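RabGDI protein (PDB 3P1W) probably acts as a Rab GDP-dissociation inhibitor, binding Rab GTPases and slowing their release of GDP in the malaria parasite Plasmodium falciparum. Local coordinates at residues 122-127 with 341-346; 117-122 with 243-248. All coordinates share one frame; numbering follows the deposited sequence.

Contact 1: residues 122-127 with 341-346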
ATOM      1  N   GLY A 122       8.767   0.547 -13.457  1.00 26.82           N
ATOM      2  CA  GLY A 122      10.010   0.861 -12.797  1.00 27.30           C
ATOM      3  C   GLY A 122       9.912   1.213 -11.339  1.00 26.10           C
ATOM      4  O   GLY A 122       8.872   1.630 -10.855  1.00 25.01           O
ATOM      5  N   SER A 123      11.026   1.017 -10.656  1.00 26.52           N
ATOM      6  CA  SER A 123      11.158   1.310  -9.235  1.00 26.06           C
ATOM      7  C   SER A 123      12.344   2.239  -9.080  1.00 24.31           C
ATOM      8  O   SER A 123      13.442   1.913  -9.570  1.00 24.73           O
ATOM      9  CB  SER A 123      11.459   0.026  -8.475  1.00 27.68           C
ATOM     10  OG  SER A 123      10.618  -1.041  -8.882  1.00 32.81           O
ATOM     11  N   TYR A 124      12.127   3.376  -8.420  1.00 21.80           N
ATOM     12  CA  TYR A 124      13.112   4.440  -8.270  1.00 21.08           C
ATOM     13  C   TYR A 124      13.254   4.788  -6.802  1.00 20.72           C
ATOM     14  O   TYR A 124      12.292   4.631  -5.995  1.00 19.79           O
ATOM     15  CB  TYR A 124      12.725   5.699  -9.070  1.00 20.58           C
ATOM     16  CG  TYR A 124      12.769   5.442 -10.555  1.00 22.29           C
ATOM     17  CD1 TYR A 124      13.877   5.811 -11.301  1.00 25.19           C
ATOM     18  CD2 TYR A 124      11.732   4.749 -11.193  1.00 23.35           C
ATOM     19  CE1 TYR A 124      13.952   5.528 -12.657  1.00 27.74           C
ATOM     20  CE2 TYR A 124      11.804   4.440 -12.570  1.00 27.75           C
ATOM     21  CZ  TYR A 124      12.920   4.818 -13.283  1.00 28.35           C
ATOM     22  OH  TYR A 124      13.015   4.546 -14.641  1.00 33.14           O
ATOM     23  N   VAL A 125      14.424   5.333  -6.469  1.00 19.82           N
ATOM     24  CA  VAL A 125      14.687   5.836  -5.141  1.00 17.91           C
ATOM     25  C   VAL A 125      15.359   7.216  -5.249  1.00 19.07           C
ATOM     26  O   VAL A 125      16.132   7.474  -6.181  1.00 20.19           O
ATOM     27  CB  VAL A 125      15.532   4.849  -4.333  1.00 17.99           C
ATOM     28  CG1 VAL A 125      16.939   4.616  -4.989  1.00 18.95           C
ATOM     29  CG2 VAL A 125      15.646   5.287  -2.851  1.00 16.70           C
ATOM     30  N   TYR A 126      15.056   8.091  -4.292  1.00 18.64           N
ATOM     31  CA  TYR A 126      15.633   9.453  -4.273  1.00 19.31           C
ATOM     32  C   TYR A 126      16.958   9.463  -3.519  1.00 20.32           C
ATOM     33  O   TYR A 126      17.049   8.988  -2.383  1.00 21.26           O
ATOM     34  CB  TYR A 126      14.625  10.347  -3.575  1.00 18.50           C
ATOM     35  CG  TYR A 126      14.839  11.831  -3.621  1.00 19.08           C
ATOM     36  CD1 TYR A 126      13.955  12.635  -4.313  1.00 20.87           C
ATOM     37  CD2 TYR A 126      15.834  12.440  -2.865  1.00 21.93           C
ATOM     38  CE1 TYR A 126      14.082  14.002  -4.297  1.00 23.47           C
ATOM     39  CE2 TYR A 126      15.961  13.808  -2.840  1.00 22.94           C
ATOM     40  CZ  TYR A 126      15.069  14.575  -3.572  1.00 25.17           C
ATOM     41  OH  TYR A 126      15.181  15.930  -3.576  1.00 27.38           O
ATOM     42  N   GLN A 127      17.992   9.996  -4.174  1.00 22.32           N
ATOM     43  CA  GLN A 127      19.280  10.249  -3.576  1.00 23.21           C
ATOM     44  C   GLN A 127      19.847  11.470  -4.341  1.00 24.09           C
ATOM     45  O   GLN A 127      20.210  11.376  -5.516  1.00 23.09           O
ATOM     46  CB  GLN A 127      20.225   9.033  -3.701  1.00 24.88           C
ATOM     47  CG  GLN A 127      21.542   9.239  -2.948  1.00 27.93           C
ATOM     48  CD  GLN A 127      22.722   8.458  -3.506  1.00 30.95           C
ATOM     49  OE1 GLN A 127      23.621   9.031  -4.141  1.00 34.34           O
ATOM     50  NE2 GLN A 127      22.739   7.152  -3.257  1.00 31.57           N
ATOM     51  N   ASN A 341      12.841   7.330 -17.274  1.00 31.75           N
ATOM     52  CA  ASN A 341      13.003   6.552 -18.491  1.00 33.97           C
ATOM     53  C   ASN A 341      11.696   6.419 -19.279  1.00 33.75           C
ATOM     54  O   ASN A 341      11.430   5.399 -19.912  1.00 34.24           O
ATOM     55  CB  ASN A 341      13.613   5.189 -18.098  1.00 34.22           C
ATOM     56  CG  ASN A 341      14.988   5.351 -17.461  1.00 37.06           C
ATOM     57  OD1 ASN A 341      15.975   5.629 -18.167  1.00 40.09           O
ATOM     58  ND2 ASN A 341      15.065   5.231 -16.141  1.00 34.86           N
ATOM     59  N   GLN A 342      10.879   7.475 -19.220  1.00 33.04           N
ATOM     60  CA  GLN A 342       9.596   7.531 -19.910  1.00 33.16           C
ATOM     61  C   GLN A 342       8.678   6.366 -19.533  1.00 31.77           C
ATOM     62  O   GLN A 342       7.834   5.943 -20.334  1.00 31.60           O
ATOM     63  CB  GLN A 342       9.787   7.615 -21.444  1.00 35.48           C
ATOM     64  CG  GLN A 342      10.507   8.886 -21.936  1.00 39.84           C
ATOM     65  CD  GLN A 342       9.731  10.163 -21.605  1.00 45.78           C
ATOM     66  OE1 GLN A 342      10.097  10.905 -20.687  1.00 49.97           O
ATOM     67  NE2 GLN A 342       8.649  10.419 -22.346  1.00 48.06           N
ATOM     68  N   THR A 343       8.820   5.866 -18.309  1.00 30.29           N
ATOM     69  CA  THR A 343       7.977   4.742 -17.851  1.00 29.88           C
ATOM     70  C   THR A 343       6.497   5.116 -17.790  1.00 28.90           C
ATOM     71  O   THR A 343       6.139   6.266 -17.500  1.00 28.49           O
ATOM     72  CB  THR A 343       8.417   4.185 -16.490  1.00 28.77           C
ATOM     73  OG1 THR A 343       8.600   5.265 -15.548  1.00 27.94           O
ATOM     74  CG2 THR A 343       9.712   3.358 -16.652  1.00 31.01           C
ATOM     75  N   ASN A 344       5.646   4.138 -18.086  1.00 28.59           N
ATOM     76  CA  ASN A 344       4.186   4.337 -18.090  1.00 27.71           C
ATOM     77  C   ASN A 344       3.570   4.049 -16.727  1.00 25.85           C
ATOM     78  O   ASN A 344       2.388   4.340 -16.487  1.00 25.20           O
ATOM     79  CB  ASN A 344       3.538   3.467 -19.164  1.00 29.27           C
ATOM     80  CG  ASN A 344       3.845   3.953 -20.555  1.00 32.63           C
ATOM     81  OD1 ASN A 344       3.804   5.149 -20.817  1.00 37.68           O
ATOM     82  ND2 ASN A 344       4.170   3.037 -21.451  1.00 35.41           N
ATOM     83  N   SER A 345       4.368   3.437 -15.865  1.00 23.93           N
ATOM     84  CA  SER A 345       4.041   3.289 -14.476  1.00 23.06           C
ATOM     85  C   SER A 345       5.348   3.190 -13.683  1.00 22.67           C
ATOM     86  O   SER A 345       6.354   2.617 -14.150  1.00 22.71           O
ATOM     87  CB  SER A 345       3.159   2.063 -14.257  1.00 23.68           C
ATOM     88  OG  SER A 345       3.751   0.907 -14.827  1.00 25.45           O
ATOM     89  N   CYS A 346       5.374   3.788 -12.503  1.00 21.07           N
ATOM     90  CA  CYS A 346       6.549   3.666 -11.655  1.00 21.29           C
ATOM     91  C   CYS A 346       6.229   4.040 -10.216  1.00 19.81           C
ATOM     92  O   CYS A 346       5.171   4.593  -9.927  1.00 19.14           O
ATOM     93  CB  CYS A 346       7.754   4.501 -12.189  1.00 20.89           C
ATOM     94  SG  CYS A 346       7.575   6.260 -12.155  1.00 25.02           S
TER

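Contact 2: residues 117-122 with 243-248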
ATOM      1  N   TRP A 117      -3.486  -8.396 -14.293  1.00 41.58           N
ATOM      2  CA  TRP A 117      -2.353  -7.791 -13.594  1.00 40.02           C
ATOM      3  C   TRP A 117      -1.316  -7.329 -14.586  1.00 38.77           C
ATOM      4  O   TRP A 117      -0.961  -8.068 -15.522  1.00 39.50           O
ATOM      5  CB  TRP A 117      -1.727  -8.816 -12.650  1.00 40.58           C
ATOM      6  CG  TRP A 117      -2.673  -9.199 -11.589  1.00 42.42           C
ATOM      7  CD1 TRP A 117      -3.502 -10.294 -11.570  1.00 45.60           C
ATOM      8  CD2 TRP A 117      -2.942  -8.469 -10.395  1.00 42.79           C
ATOM      9  NE1 TRP A 117      -4.259 -10.290 -10.418  1.00 45.73           N
ATOM     10  CE2 TRP A 117      -3.931  -9.183  -9.680  1.00 43.97           C
ATOM     11  CE3 TRP A 117      -2.438  -7.279  -9.849  1.00 41.22           C
ATOM     12  CZ2 TRP A 117      -4.421  -8.746  -8.453  1.00 43.88           C
ATOM     13  CZ3 TRP A 117      -2.918  -6.858  -8.631  1.00 40.93           C
ATOM     14  CH2 TRP A 117      -3.906  -7.582  -7.947  1.00 42.05           C
ATOM     15  N   LEU A 118      -0.818  -6.114 -14.396  1.00 35.30           N
ATOM     16  CA  LEU A 118       0.251  -5.605 -15.225  1.00 34.50           C
ATOM     17  C   LEU A 118       1.382  -5.097 -14.345  1.00 32.82           C
ATOM     18  O   LEU A 118       1.134  -4.477 -13.297  1.00 30.16           O
ATOM     19  CB  LEU A 118      -0.276  -4.494 -16.127  1.00 35.29           C
ATOM     20  CG  LEU A 118      -1.331  -4.986 -17.131  1.00 38.31           C
ATOM     21  CD1 LEU A 118      -2.202  -3.851 -17.643  1.00 41.76           C
ATOM     22  CD2 LEU A 118      -0.615  -5.708 -18.279  1.00 41.40           C
ATOM     23  N   VAL A 119       2.613  -5.375 -14.759  1.00 32.74           N
ATOM     24  CA  VAL A 119       3.790  -4.992 -13.978  1.00 31.56           C
ATOM     25  C   VAL A 119       3.946  -3.487 -13.978  1.00 29.89           C
ATOM     26  O   VAL A 119       3.656  -2.805 -14.969  1.00 30.01           O
ATOM     27  CB  VAL A 119       5.090  -5.687 -14.516  1.00 33.44           C
ATOM     28  CG1 VAL A 119       5.496  -5.128 -15.883  1.00 34.34           C
ATOM     29  CG2 VAL A 119       6.242  -5.548 -13.541  1.00 31.65           C
ATOM     30  N   VAL A 120       4.397  -2.968 -12.846  1.00 27.09           N
ATOM     31  CA  VAL A 120       4.798  -1.598 -12.738  1.00 25.14           C
ATOM     32  C   VAL A 120       6.160  -1.480 -13.385  1.00 25.93           C
ATOM     33  O   VAL A 120       7.055  -2.254 -13.091  1.00 26.16           O
ATOM     34  CB  VAL A 120       4.839  -1.159 -11.263  1.00 24.23           C
ATOM     35  CG1 VAL A 120       5.456   0.231 -11.103  1.00 22.16           C
ATOM     36  CG2 VAL A 120       3.388  -1.161 -10.699  1.00 23.09           C
ATOM     37  N   GLU A 121       6.314  -0.517 -14.279  1.00 26.22           N
ATOM     38  CA  GLU A 121       7.453  -0.546 -15.207  1.00 27.89           C
ATOM     39  C   GLU A 121       8.784  -0.157 -14.585  1.00 28.31           C
ATOM     40  O   GLU A 121       9.836  -0.508 -15.130  1.00 30.08           O
ATOM     41  CB  GLU A 121       7.179   0.298 -16.454  1.00 28.61           C
ATOM     42  CG  GLU A 121       6.090  -0.294 -17.327  1.00 31.11           C
ATOM     43  CD  GLU A 121       5.973   0.366 -18.693  1.00 33.65           C
ATOM     44  OE1 GLU A 121       6.488   1.485 -18.909  1.00 34.80           O
ATOM     45  OE2 GLU A 121       5.341  -0.246 -19.568  1.00 36.52           O
ATOM     46  N   GLY A 122       8.767   0.547 -13.457  1.00 26.82           N
ATOM     47  CA  GLY A 122      10.010   0.861 -12.797  1.00 27.30           C
ATOM     48  C   GLY A 122       9.912   1.213 -11.339  1.00 26.10           C
ATOM     49  O   GLY A 122       8.872   1.630 -10.855  1.00 25.01           O
ATOM     50  N   PHE A 243       7.987 -10.745 -13.693  1.00 47.35           N
ATOM     51  CA  PHE A 243       7.767  -9.808 -14.801  1.00 46.71           C
ATOM     52  C   PHE A 243       9.008  -9.004 -15.220  1.00 45.53           C
ATOM     53  O   PHE A 243       8.927  -8.171 -16.115  1.00 45.85           O
ATOM     54  CB  PHE A 243       6.641  -8.831 -14.438  1.00 45.69           C
ATOM     55  CG  PHE A 243       5.334  -9.498 -14.069  1.00 48.04           C
ATOM     56  CD1 PHE A 243       4.301  -9.605 -14.998  1.00 52.15           C
ATOM     57  CD2 PHE A 243       5.131 -10.011 -12.796  1.00 47.97           C
ATOM     58  CE1 PHE A 243       3.088 -10.221 -14.657  1.00 52.95           C
ATOM     59  CE2 PHE A 243       3.935 -10.624 -12.455  1.00 48.56           C
ATOM     60  CZ  PHE A 243       2.910 -10.724 -13.376  1.00 50.91           C
ATOM     61  N   GLY A 244      10.142  -9.187 -14.556  1.00 44.58           N
ATOM     62  CA  GLY A 244      11.386  -8.486 -14.943  1.00 43.68           C
ATOM     63  C   GLY A 244      11.553  -6.999 -14.633  1.00 41.56           C
ATOM     64  O   GLY A 244      12.590  -6.586 -14.080  1.00 41.92           O
ATOM     65  N   LYS A 245      10.570  -6.182 -15.022  1.00 38.19           N
ATOM     66  CA  LYS A 245      10.703  -4.753 -14.988  1.00 35.82           C
ATOM     67  C   LYS A 245      10.781  -4.225 -13.542  1.00 33.83           C
ATOM     68  O   LYS A 245      11.544  -3.304 -13.256  1.00 32.65           O
ATOM     69  CB  LYS A 245       9.523  -4.093 -15.721  1.00 35.39           C
ATOM     70  CG  LYS A 245       9.390  -4.518 -17.219  1.00 36.65           C
ATOM     71  CD  LYS A 245       8.563  -3.486 -18.000  1.00 37.01           C
ATOM     72  CE  LYS A 245       8.632  -3.712 -19.516  1.00 38.69           C
ATOM     73  NZ  LYS A 245       7.970  -4.953 -19.868  1.00 38.49           N
ATOM     74  N   SER A 246       9.955  -4.784 -12.669  1.00 32.04           N
ATOM     75  CA  SER A 246       9.980  -4.453 -11.238  1.00 30.36           C
ATOM     76  C   SER A 246       9.335  -5.596 -10.471  1.00 30.37           C
ATOM     77  O   SER A 246       8.741  -6.495 -11.083  1.00 30.91           O
ATOM     78  CB  SER A 246       9.225  -3.141 -10.987  1.00 29.19           C
ATOM     79  OG  SER A 246       7.821  -3.344 -10.891  1.00 27.59           O
ATOM     80  N   PRO A 247       9.430  -5.588  -9.122  1.00 28.59           N
ATOM     81  CA  PRO A 247       8.748  -6.622  -8.351  1.00 28.68           C
ATOM     82  C   PRO A 247       7.308  -6.256  -7.958  1.00 26.51           C
ATOM     83  O   PRO A 247       6.726  -6.912  -7.104  1.00 26.41           O
ATOM     84  CB  PRO A 247       9.628  -6.758  -7.098  1.00 28.77           C
ATOM     85  CG  PRO A 247      10.193  -5.404  -6.912  1.00 27.38           C
ATOM     86  CD  PRO A 247      10.287  -4.748  -8.274  1.00 28.25           C
ATOM     87  N   PHE A 248       6.737  -5.233  -8.579  1.00 25.53           N
ATOM     88  CA  PHE A 248       5.390  -4.757  -8.232  1.00 24.69           C
ATOM     89  C   PHE A 248       4.412  -4.888  -9.387  1.00 25.41           C
ATOM     90  O   PHE A 248       4.786  -4.693 -10.554  1.00 26.81           O
ATOM     91  CB  PHE A 248       5.406  -3.283  -7.779  1.00 22.74           C
ATOM     92  CG  PHE A 248       6.265  -3.038  -6.590  1.00 22.61           C
ATOM     93  CD1 PHE A 248       5.781  -3.257  -5.308  1.00 21.78           C
ATOM     94  CD2 PHE A 248       7.574  -2.611  -6.750  1.00 23.53           C
ATOM     95  CE1 PHE A 248       6.614  -3.064  -4.200  1.00 23.07           C
ATOM     96  CE2 PHE A 248       8.398  -2.404  -5.639  1.00 24.39           C
ATOM     97  CZ  PHE A 248       7.913  -2.622  -4.379  1.00 24.83           C
TER
HETATM   98  O   HOH W   1      12.365  -1.057 -15.071  1.00 49.80           O

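Contact 1: residues 122-127 with 341-346
Tyr-124 of strand 117-129 reaches across to Asn-341 and Cys-346 of the loop 341-346, and its ring and hydroxyl make the side-chain part of the contact, beside the backbone of Gly-122. CB points toward the loop, and CG stands anti to the carbonyl carbon of Tyr-124, beside the backbone N (chi1 -67°). The first ring atoms to meet the loop are CD2 and CE2, where Tyr-124 CE2 comes to 4.1 Å from Cys-346 CB. The cysteine sulfur is a looser neighbour, with Cys-346 SG 5.4 Å from the centroid of the Tyr-124 ring and set obliquely to it. On the other flank Tyr-124 CE1 lies 3.7 Å from Asn-341 ND2. At the tip Tyr-124 OH accepts a short, almost straight hydrogen bond from Asn-341 ND2, 2.6 Å at 174°. The donor sits at the ring edge, the hydroxyl lies in the amide plane, and ring and amide planes are 25° apart, nearly coplanar. Thr-343 CG2 also approaches the hydroxyl, while its OG1 turns back to Thr-340 O.

Beside the ring, Gly-122 meets the end of the loop through its backbone. Its N makes a weak bond to Ser-345 O, and Cys-346 CA approaches Gly-122 O at 3.2 Å in a CA-H...O contact. From here the chain runs into strand 346-350, which pairs in parallel with strand 117-129, Tyr-124 bonding through its backbone to Gln-347 and Ile-349.

Because the amide is the donor, the tyrosine hydroxyl acts here as acceptor, and its own hydrogen could point to a different acceptor.

Contact 2: residues 117-122 with 243-248
An ST turn at Ser-246 closes the loop between helix 226-243 and strand 248-251, and the hydroxyl of Ser-246 also grips Val-120 of segment 117-122. Ser-246 OG accepts a hydrogen bond from Phe-248 N at 3.2 Å and donates to Val-120 O at 2.6 Å. With chi1 at 83°, OG sits between its own backbone N and carbonyl carbon, where one hydroxyl can serve both chain segments. Val-120 N in turn donates to Phe-248 O, 2.9 Å and nearly straight, the donor tilted out of the carbonyl plane.

This is where the loop joins the sheet: strand 248-251 runs antiparallel to strand 117-129, and the pairing continues in the backbone bonding of Leu-118 with Tyr-250.

Val-119 packs into the loop with both methyls. Val-119 CG2, anti to the backbone N, touches Phe-243 CB at 3.4 Å and also approaches Phe-248 O; the Val-119 and Phe-243 side chains slide past each other in opposite directions. Val-119 CG1 meets Lys-245 CD at 4.1 Å where the lysine chain crosses at about a right angle. Glu-121 and Lys-245 lie side by side, pointing the same way, with CG of the one against CD of the other. Their charged ends do not touch, and the Glu-121 carboxylate is turned to Asn-344 instead. A water donates to both Glu-121 O and Lys-245 O, bridging the two backbones.

Overall arrangement
Strand 117-129 is common to both contacts, which share Gly-122 and have centres about 11 Å apart. Contact 2 ties the first part of the strand to the loop leaving helix 226-243; contact 1 ties the next part to the loop entering strand 346-350. The two loops therefore lead into strands that pair with the same strand, one antiparallel and one parallel, within one mixed sheet. Glu-121 connects the contacts directly: its backbone N lies 3.0 Å from Ser-345 OG, a probable hydrogen bond, and its OE1 is 2.9 Å from Asn-344 N. Packing adds a further link, with Ser-123 OG 3.3 Å from Ser-246 CB.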